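Local coordinates for protein mevalonate diphosphate decarboxylase (Legionella pneumophila, PDB 3LTO) that probably decarboxylates mevalonate diphosphate at the expense of ATP, at residues I14-K19 / A159-D164; S153-W158 / D164-I169. One frame throughout, in Å; residues are numbered along the deposited sequence.

How the interactions relate
Both interactions involve the hairpin of strands 158-162 and 165-168, and they share D164. Interaction 1 is buried. It is a small aromatic contact between the loop after strand 2-12 and the indole of W161, beside two bound sulfates. Interaction 2 is larger and lies nearer the surface. There the chain leading into the hairpin folds back over its second strand. A ring rests on backbone, and a backbone hydrogen bond joins W158 to I169 at the open end of the hairpin. The two contacts meet directly: L160 N is 2.8 Å from S167 O, a probable hydrogen bond, and W161 CD1 packs on V166 CG2. Charged groups gather around interaction 1, whereas main-chain and apolar contacts dominate interaction 2.

Interaction 1. Residues I14-K19 / A159-D164; sequences IKYMGK and ALWTGD. With SO4 (sulfate ion), chain C; SO4 (sulfate ion), chain D.
Y16 meets W161 where the loop after strand 2-12 passes a β-hairpin of the N-terminal domain. Y16 begins a type I' turn that ends at K19. W161 lies on strand 158-162. The packing is tight at one corner of the indole. W161 CZ3 sits over one face of the Y16 ring, toward its rim, 3.5 Å from Y16 CD2. The ring planes are inclined at 49°, and the rings meet obliquely. A chi1 of 176° swings the W161 indole off the strand, and its six-membered ring reaches the tyrosine. G18 N lies over the opposite face of the Y16 ring, which is thus held between turn and indole.

Two sulfates, probably from the crystallisation liquor, mark an anion site beside this core. Y16 N bonds O1 of the chain C sulfate at 2.7 Å, almost straight, and M17 N bonds O4 of the same ion. Between them the ions also bind S149, R152, R144, G148 and K20. This is consistent with a phosphate-binding pocket.

The other side is looser. G163 and D164 make no contact with residues 14-19. D164 packs on L26, farther along the loop, and is exposed beside the second subunit. At the edge of the Y16 ring, in its plane, OH donates to O1 of the chain D sulfate at 2.6 Å.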
ATOM      1  N   ILE A  14       7.139 -14.747   9.156  1.00  8.68           N
ATOM      2  CA  ILE A  14       5.760 -14.360   9.489  1.00  8.58           C
ATOM      3  C   ILE A  14       5.025 -14.665   8.172  1.00  9.63           C
ATOM      4  O   ILE A  14       5.405 -14.160   7.113  1.00  8.71           O
ATOM      5  CB  ILE A  14       5.641 -12.858   9.828  1.00  7.63           C
ATOM      6  CG1 ILE A  14       6.508 -12.523  11.049  1.00  7.17           C
ATOM      7  CG2 ILE A  14       4.182 -12.506  10.111  1.00  7.65           C
ATOM      8  CD1 ILE A  14       6.053 -13.196  12.342  1.00  3.21           C
ATOM      9  N   LYS A  15       3.981 -15.484   8.236  1.00  9.28           N
ATOM     10  CA  LYS A  15       3.273 -15.916   7.028  1.00  9.96           C
ATOM     11  C   LYS A  15       2.172 -15.039   6.441  1.00  9.87           C
ATOM     12  O   LYS A  15       1.308 -14.544   7.150  1.00 12.24           O
ATOM     13  CB  LYS A  15       2.659 -17.307   7.255  1.00  9.64           C
ATOM     14  CG  LYS A  15       3.532 -18.321   7.990  1.00 11.85           C
ATOM     15  CD  LYS A  15       4.759 -18.699   7.195  1.00  9.76           C
ATOM     16  CE  LYS A  15       5.541 -19.801   7.898  1.00 10.51           C
ATOM     17  NZ  LYS A  15       6.792 -20.158   7.160  1.00  6.66           N
ATOM     18  N   TYR A  16       2.207 -14.885   5.122  1.00  9.61           N
ATOM     19  CA  TYR A  16       1.189 -14.151   4.387  1.00  9.25           C
ATOM     20  C   TYR A  16       0.036 -15.145   4.274  1.00  8.93           C
ATOM     21  O   TYR A  16      -1.101 -14.841   4.605  1.00  8.52           O
ATOM     22  CB  TYR A  16       1.709 -13.777   2.998  1.00  7.83           C
ATOM     23  CG  TYR A  16       0.623 -13.564   1.965  1.00  9.12           C
ATOM     24  CD1 TYR A  16      -0.463 -12.720   2.214  1.00  6.18           C
ATOM     25  CD2 TYR A  16       0.687 -14.207   0.730  1.00  7.35           C
ATOM     26  CE1 TYR A  16      -1.455 -12.529   1.254  1.00  7.21           C
ATOM     27  CE2 TYR A  16      -0.289 -14.022  -0.230  1.00  8.61           C
ATOM     28  CZ  TYR A  16      -1.361 -13.187   0.033  1.00  9.46           C
ATOM     29  OH  TYR A  16      -2.340 -13.049  -0.921  1.00  9.53           O
HETATM   30  N   MSE A  17       0.361 -16.339   3.793  1.00 11.41           N
HETATM   31  CA  MSE A  17      -0.590 -17.441   3.665  1.00 14.76           C
HETATM   32  C   MSE A  17      -1.733 -17.257   2.667  1.00 14.91           C
HETATM   33  O   MSE A  17      -2.721 -17.988   2.705  1.00 13.59           O
HETATM   34  CB  MSE A  17      -1.178 -17.773   5.041  1.00 17.82           C
HETATM   35  CG  MSE A  17      -1.651 -19.201   5.175  1.00 24.51           C
HETATM   36 SE   MSE A  17      -2.554 -19.508   6.863  1.00 34.93          SE
HETATM   37  CE  MSE A  17      -1.303 -18.607   7.994  1.00 31.95           C
ATOM     38  N   GLY A  18      -1.600 -16.289   1.774  1.00 15.41           N
ATOM     39  CA  GLY A  18      -2.645 -16.070   0.796  1.00 15.89           C
ATOM     40  C   GLY A  18      -3.918 -15.506   1.396  1.00 16.18           C
ATOM     41  O   GLY A  18      -4.958 -15.481   0.743  1.00 15.15           O
ATOM     42  N   LYS A  19      -3.846 -15.070   2.647  1.00 16.43           N
ATOM     43  CA  LYS A  19      -5.010 -14.495   3.303  1.00 15.71           C
ATOM     44  C   LYS A  19      -5.050 -13.042   2.836  1.00 16.10           C
ATOM     45  O   LYS A  19      -4.242 -12.220   3.262  1.00 15.31           O
ATOM     46  CB  LYS A  19      -4.854 -14.582   4.828  1.00 15.44           C
ATOM     47  CG  LYS A  19      -6.139 -14.323   5.605  1.00 13.94           C
ATOM     48  CD  LYS A  19      -6.014 -14.746   7.058  1.00 10.24           C
ATOM     49  CE  LYS A  19      -7.190 -14.229   7.872  1.00  9.66           C
ATOM     50  NZ  LYS A  19      -7.289 -12.729   7.815  1.00  6.62           N
ATOM     51  N   ALA A 159      12.752  -9.034   3.395  1.00 12.01           N
ATOM     52  CA  ALA A 159      11.653  -8.317   2.759  1.00 10.17           C
ATOM     53  C   ALA A 159      10.442  -8.224   3.668  1.00 10.00           C
ATOM     54  O   ALA A 159      10.016  -9.217   4.246  1.00  9.67           O
ATOM     55  CB  ALA A 159      11.263  -9.002   1.457  1.00  8.01           C
ATOM     56  N   LEU A 160       9.892  -7.023   3.793  1.00 11.19           N
ATOM     57  CA  LEU A 160       8.711  -6.817   4.610  1.00 10.29           C
ATOM     58  C   LEU A 160       7.605  -6.331   3.698  1.00 10.58           C
ATOM     59  O   LEU A 160       7.760  -5.341   2.989  1.00 10.40           O
ATOM     60  CB  LEU A 160       8.965  -5.785   5.708  1.00 11.38           C
ATOM     61  CG  LEU A 160       7.739  -5.460   6.576  1.00 11.03           C
ATOM     62  CD1 LEU A 160       7.339  -6.687   7.371  1.00 12.70           C
ATOM     63  CD2 LEU A 160       8.051  -4.300   7.512  1.00  8.82           C
ATOM     64  N   TRP A 161       6.490  -7.052   3.714  1.00 11.87           N
ATOM     65  CA  TRP A 161       5.334  -6.734   2.891  1.00 10.59           C
ATOM     66  C   TRP A 161       4.199  -6.301   3.815  1.00 12.97           C
ATOM     67  O   TRP A 161       3.747  -7.067   4.666  1.00 14.00           O
ATOM     68  CB  TRP A 161       4.957  -7.979   2.072  1.00  8.99           C
ATOM     69  CG  TRP A 161       3.722  -7.883   1.215  1.00  7.31           C
ATOM     70  CD1 TRP A 161       3.065  -6.753   0.833  1.00  9.05           C
ATOM     71  CD2 TRP A 161       3.017  -8.977   0.617  1.00  7.33           C
ATOM     72  NE1 TRP A 161       1.988  -7.072   0.032  1.00  6.85           N
ATOM     73  CE2 TRP A 161       1.938  -8.432  -0.118  1.00  8.10           C
ATOM     74  CE3 TRP A 161       3.193 -10.370   0.629  1.00  5.72           C
ATOM     75  CZ2 TRP A 161       1.033  -9.231  -0.833  1.00  8.16           C
ATOM     76  CZ3 TRP A 161       2.296 -11.167  -0.077  1.00  5.01           C
ATOM     77  CH2 TRP A 161       1.229 -10.592  -0.802  1.00  9.10           C
ATOM     78  N   THR A 162       3.770  -5.054   3.664  1.00 13.86           N
ATOM     79  CA  THR A 162       2.685  -4.504   4.464  1.00 13.91           C
ATOM     80  C   THR A 162       1.777  -3.745   3.517  1.00 13.70           C
ATOM     81  O   THR A 162       2.240  -2.875   2.790  1.00 14.03           O
ATOM     82  CB  THR A 162       3.204  -3.522   5.529  1.00 14.00           C
ATOM     83  OG1 THR A 162       3.963  -4.231   6.513  1.00 11.76           O
ATOM     84  CG2 THR A 162       2.044  -2.817   6.206  1.00 15.20           C
ATOM     85  N   GLY A 163       0.490  -4.069   3.525  1.00 14.43           N
ATOM     86  CA  GLY A 163      -0.429  -3.389   2.632  1.00 17.33           C
ATOM     87  C   GLY A 163      -0.038  -3.649   1.190  1.00 19.62           C
ATOM     88  O   GLY A 163       0.197  -4.798   0.804  1.00 18.59           O
ATOM     89  N   ASP A 164       0.045  -2.595   0.383  1.00 21.20           N
ATOM     90  CA  ASP A 164       0.420  -2.783  -1.015  1.00 24.16           C
ATOM     91  C   ASP A 164       1.865  -2.386  -1.271  1.00 24.46           C
ATOM     92  O   ASP A 164       2.256  -2.148  -2.416  1.00 24.40           O
ATOM     93  CB  ASP A 164      -0.513  -2.001  -1.955  1.00 26.63           C
ATOM     94  CG  ASP A 164      -0.458  -0.504  -1.730  1.00 29.63           C
ATOM     95  OD1 ASP A 164       0.656   0.029  -1.547  1.00 31.50           O
ATOM     96  OD2 ASP A 164      -1.527   0.142  -1.753  1.00 32.86           O
TER
HETATM   97  S   SO4 C 400       3.993 -17.179   2.737  1.00 17.05           S
HETATM   98  O1  SO4 C 400       4.195 -16.040   3.648  1.00 14.16           O
HETATM   99  O2  SO4 C 400       4.610 -16.851   1.448  1.00 18.76           O
HETATM  100  O3  SO4 C 400       4.629 -18.370   3.319  1.00 21.07           O
HETATM  101  O4  SO4 C 400       2.567 -17.453   2.526  1.00 18.48           O
HETATM  102  S   SO4 D 401      -2.078 -15.272  -3.776  1.00 23.05           S
HETATM  103  O1  SO4 D 401      -2.060 -13.849  -3.413  1.00 21.67           O
HETATM  104  O2  SO4 D 401      -1.002 -15.563  -4.736  1.00 21.90           O
HETATM  105  O3  SO4 D 401      -1.880 -16.086  -2.565  1.00 23.24           O
HETATM  106  O4  SO4 D 401      -3.380 -15.610  -4.379  1.00 23.84           O

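Interaction 2. Residues S153-W158 / D164-I169; sequences SFYAPW and DKVSAI
Y155 places CG anti to its carbonyl carbon (chi1 -52°), which lays its ring along strand 165-168. V166 turns CG1 anti to its backbone N (chi1 -178°), toward that ring. Y155 CE2 and V166 CG1 are 3.4 Å apart, and the two side chains cross at a slant. The ring also rests flat on backbone. S167 CA lies over the ring centre, 4.0 Å from the centroid, in a CH-π contact. V166 C is over the same face, nearer the rim. V166 O approaches Y155 CZ to 3.3 Å. At the root of the side chain, Y155 CB meets A168 CB at 3.9 Å. The phenol oxygen has its polar partner elsewhere, in D137, which fixes the far end of the ring.

The second anchor is W158, just after the cis peptide bond that precedes P157. I169 N donates to W158 O at 3.0 Å, with an N-H...O angle of 151°. The donor stands well above the carbonyl plane. A168 CA is also 3.0 Å from W158 O and adds a CA-H...O contact. Beside them I169 CG2 touches W158 CB at 3.6 Å. The indole itself leads away and bonds Y173 O through NE1.

The contact joins the entering chain, and W158 at the start of strand 158-162, to the outgoing strand 165-168 and I169 just after it. Strand 31-47 receives A156, P157 and I169, helix 136-144 packs against F154 and Y155, and helix 110-129 against S153 and F154.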
ATOM      1  N   SER A 153      10.425 -11.607  -3.324  1.00  9.74           N
ATOM      2  CA  SER A 153      11.694 -12.049  -3.898  1.00 10.27           C
ATOM      3  C   SER A 153      12.478 -10.947  -4.609  1.00 10.27           C
ATOM      4  O   SER A 153      13.615 -11.164  -5.015  1.00  9.51           O
ATOM      5  CB  SER A 153      11.463 -13.221  -4.854  1.00  8.24           C
ATOM      6  OG  SER A 153      11.139 -14.394  -4.125  1.00  8.24           O
ATOM      7  N   PHE A 154      11.867  -9.771  -4.741  1.00  9.66           N
ATOM      8  CA  PHE A 154      12.491  -8.622  -5.395  1.00  9.48           C
ATOM      9  C   PHE A 154      13.364  -7.803  -4.441  1.00 11.31           C
ATOM     10  O   PHE A 154      13.920  -6.768  -4.825  1.00 12.99           O
ATOM     11  CB  PHE A 154      11.404  -7.718  -5.993  1.00  7.80           C
ATOM     12  CG  PHE A 154      10.750  -8.293  -7.213  1.00  7.09           C
ATOM     13  CD1 PHE A 154      11.242  -8.000  -8.481  1.00  5.90           C
ATOM     14  CD2 PHE A 154       9.697  -9.196  -7.097  1.00  6.53           C
ATOM     15  CE1 PHE A 154      10.702  -8.604  -9.615  1.00  5.42           C
ATOM     16  CE2 PHE A 154       9.147  -9.808  -8.230  1.00  4.14           C
ATOM     17  CZ  PHE A 154       9.652  -9.511  -9.488  1.00  4.61           C
ATOM     18  N   TYR A 155      13.478  -8.261  -3.198  1.00  9.71           N
ATOM     19  CA  TYR A 155      14.270  -7.552  -2.200  1.00  9.01           C
ATOM     20  C   TYR A 155      15.114  -8.549  -1.424  1.00  9.43           C
ATOM     21  O   TYR A 155      14.771  -9.723  -1.347  1.00  7.48           O
ATOM     22  CB  TYR A 155      13.338  -6.795  -1.248  1.00  9.56           C
ATOM     23  CG  TYR A 155      12.349  -5.918  -1.987  1.00 11.23           C
ATOM     24  CD1 TYR A 155      12.687  -4.621  -2.372  1.00 10.41           C
ATOM     25  CD2 TYR A 155      11.097  -6.412  -2.362  1.00 10.38           C
ATOM     26  CE1 TYR A 155      11.811  -3.837  -3.116  1.00  9.07           C
ATOM     27  CE2 TYR A 155      10.211  -5.635  -3.110  1.00 11.11           C
ATOM     28  CZ  TYR A 155      10.577  -4.350  -3.486  1.00 10.94           C
ATOM     29  OH  TYR A 155       9.727  -3.589  -4.255  1.00 11.37           O
ATOM     30  N   ALA A 156      16.215  -8.066  -0.856  1.00  8.66           N
ATOM     31  CA  ALA A 156      17.137  -8.890  -0.082  1.00  9.40           C
ATOM     32  C   ALA A 156      17.987  -7.987   0.813  1.00  9.86           C
ATOM     33  O   ALA A 156      18.167  -6.804   0.513  1.00  8.83           O
ATOM     34  CB  ALA A 156      18.030  -9.684  -1.024  1.00  9.07           C
ATOM     35  N   PRO A 157      18.519  -8.530   1.926  1.00  9.14           N
ATOM     36  CA  PRO A 157      18.350  -9.921   2.354  1.00 10.06           C
ATOM     37  C   PRO A 157      17.029 -10.210   3.074  1.00  9.97           C
ATOM     38  O   PRO A 157      16.658 -11.366   3.251  1.00 10.43           O
ATOM     39  CB  PRO A 157      19.572 -10.152   3.242  1.00 10.00           C
ATOM     40  CG  PRO A 157      19.732  -8.822   3.899  1.00 11.11           C
ATOM     41  CD  PRO A 157      19.562  -7.868   2.730  1.00  6.91           C
ATOM     42  N   TRP A 158      16.324  -9.165   3.494  1.00 11.40           N
ATOM     43  CA  TRP A 158      15.034  -9.340   4.163  1.00 11.38           C
ATOM     44  C   TRP A 158      13.968  -8.502   3.474  1.00 12.23           C
ATOM     45  O   TRP A 158      14.237  -7.387   3.031  1.00 13.79           O
ATOM     46  CB  TRP A 158      15.103  -8.921   5.634  1.00 11.35           C
ATOM     47  CG  TRP A 158      16.021  -9.743   6.462  1.00 10.63           C
ATOM     48  CD1 TRP A 158      17.342  -9.502   6.708  1.00 10.44           C
ATOM     49  CD2 TRP A 158      15.704 -10.974   7.126  1.00  8.26           C
ATOM     50  NE1 TRP A 158      17.868 -10.514   7.484  1.00 10.89           N
ATOM     51  CE2 TRP A 158      16.885 -11.427   7.753  1.00  7.88           C
ATOM     52  CE3 TRP A 158      14.536 -11.737   7.249  1.00  7.72           C
ATOM     53  CZ2 TRP A 158      16.933 -12.615   8.491  1.00  8.07           C
ATOM     54  CZ3 TRP A 158      14.583 -12.918   7.981  1.00  7.26           C
ATOM     55  CH2 TRP A 158      15.775 -13.346   8.594  1.00  7.07           C
ATOM     56  N   ASP A 164       0.045  -2.595   0.383  1.00 21.20           N
ATOM     57  CA  ASP A 164       0.420  -2.783  -1.015  1.00 24.16           C
ATOM     58  C   ASP A 164       1.865  -2.386  -1.271  1.00 24.46           C
ATOM     59  O   ASP A 164       2.256  -2.148  -2.416  1.00 24.40           O
ATOM     60  CB  ASP A 164      -0.513  -2.001  -1.955  1.00 26.63           C
ATOM     61  CG  ASP A 164      -0.458  -0.504  -1.730  1.00 29.63           C
ATOM     62  OD1 ASP A 164       0.656   0.029  -1.547  1.00 31.50           O
ATOM     63  OD2 ASP A 164      -1.527   0.142  -1.753  1.00 32.86           O
ATOM     64  N   LYS A 165       2.657  -2.323  -0.202  1.00 23.73           N
ATOM     65  CA  LYS A 165       4.065  -1.966  -0.325  1.00 22.68           C
ATOM     66  C   LYS A 165       4.981  -3.072   0.185  1.00 21.33           C
ATOM     67  O   LYS A 165       4.731  -3.677   1.228  1.00 20.16           O
ATOM     68  CB  LYS A 165       4.363  -0.678   0.446  1.00 26.66           C
ATOM     69  CG  LYS A 165       5.807  -0.210   0.319  1.00 29.98           C
ATOM     70  CD  LYS A 165       6.169   0.809   1.387  1.00 33.68           C
ATOM     71  CE  LYS A 165       7.642   1.183   1.311  1.00 34.18           C
ATOM     72  NZ  LYS A 165       8.039   2.071   2.437  1.00 37.60           N
ATOM     73  N   VAL A 166       6.043  -3.336  -0.569  1.00 19.93           N
ATOM     74  CA  VAL A 166       7.025  -4.343  -0.199  1.00 19.85           C
ATOM     75  C   VAL A 166       8.387  -3.673  -0.256  1.00 18.87           C
ATOM     76  O   VAL A 166       8.679  -2.933  -1.187  1.00 18.67           O
ATOM     77  CB  VAL A 166       7.028  -5.537  -1.178  1.00 20.65           C
ATOM     78  CG1 VAL A 166       8.046  -6.573  -0.722  1.00 17.69           C
ATOM     79  CG2 VAL A 166       5.646  -6.145  -1.262  1.00 21.14           C
ATOM     80  N   SER A 167       9.222  -3.932   0.737  1.00 20.63           N
ATOM     81  CA  SER A 167      10.546  -3.328   0.764  1.00 21.46           C
ATOM     82  C   SER A 167      11.556  -4.180   1.494  1.00 21.55           C
ATOM     83  O   SER A 167      11.202  -5.098   2.234  1.00 20.61           O
ATOM     84  CB  SER A 167      10.498  -1.963   1.453  1.00 23.05           C
ATOM     85  OG  SER A 167       9.697  -1.046   0.734  1.00 27.99           O
ATOM     86  N   ALA A 168      12.824  -3.865   1.275  1.00 21.24           N
ATOM     87  CA  ALA A 168      13.892  -4.563   1.957  1.00 22.71           C
ATOM     88  C   ALA A 168      13.950  -3.891   3.325  1.00 23.18           C
ATOM     89  O   ALA A 168      13.892  -2.664   3.416  1.00 25.12           O
ATOM     90  CB  ALA A 168      15.203  -4.363   1.214  1.00 22.60           C
ATOM     91  N   ILE A 169      14.032  -4.682   4.388  1.00 21.82           N
ATOM     92  CA  ILE A 169      14.113  -4.121   5.731  1.00 20.67           C
ATOM     93  C   ILE A 169      15.498  -4.461   6.281  1.00 20.89           C
ATOM     94  O   ILE A 169      15.959  -5.598   6.172  1.00 19.95           O
ATOM     95  CB  ILE A 169      12.993  -4.682   6.656  1.00 19.40           C
ATOM     96  CG1 ILE A 169      13.080  -4.036   8.041  1.00 20.71           C
ATOM     97  CG2 ILE A 169      13.112  -6.190   6.781  1.00 19.60           C
ATOM     98  CD1 ILE A 169      11.966  -4.468   8.984  1.00 17.87           C
TER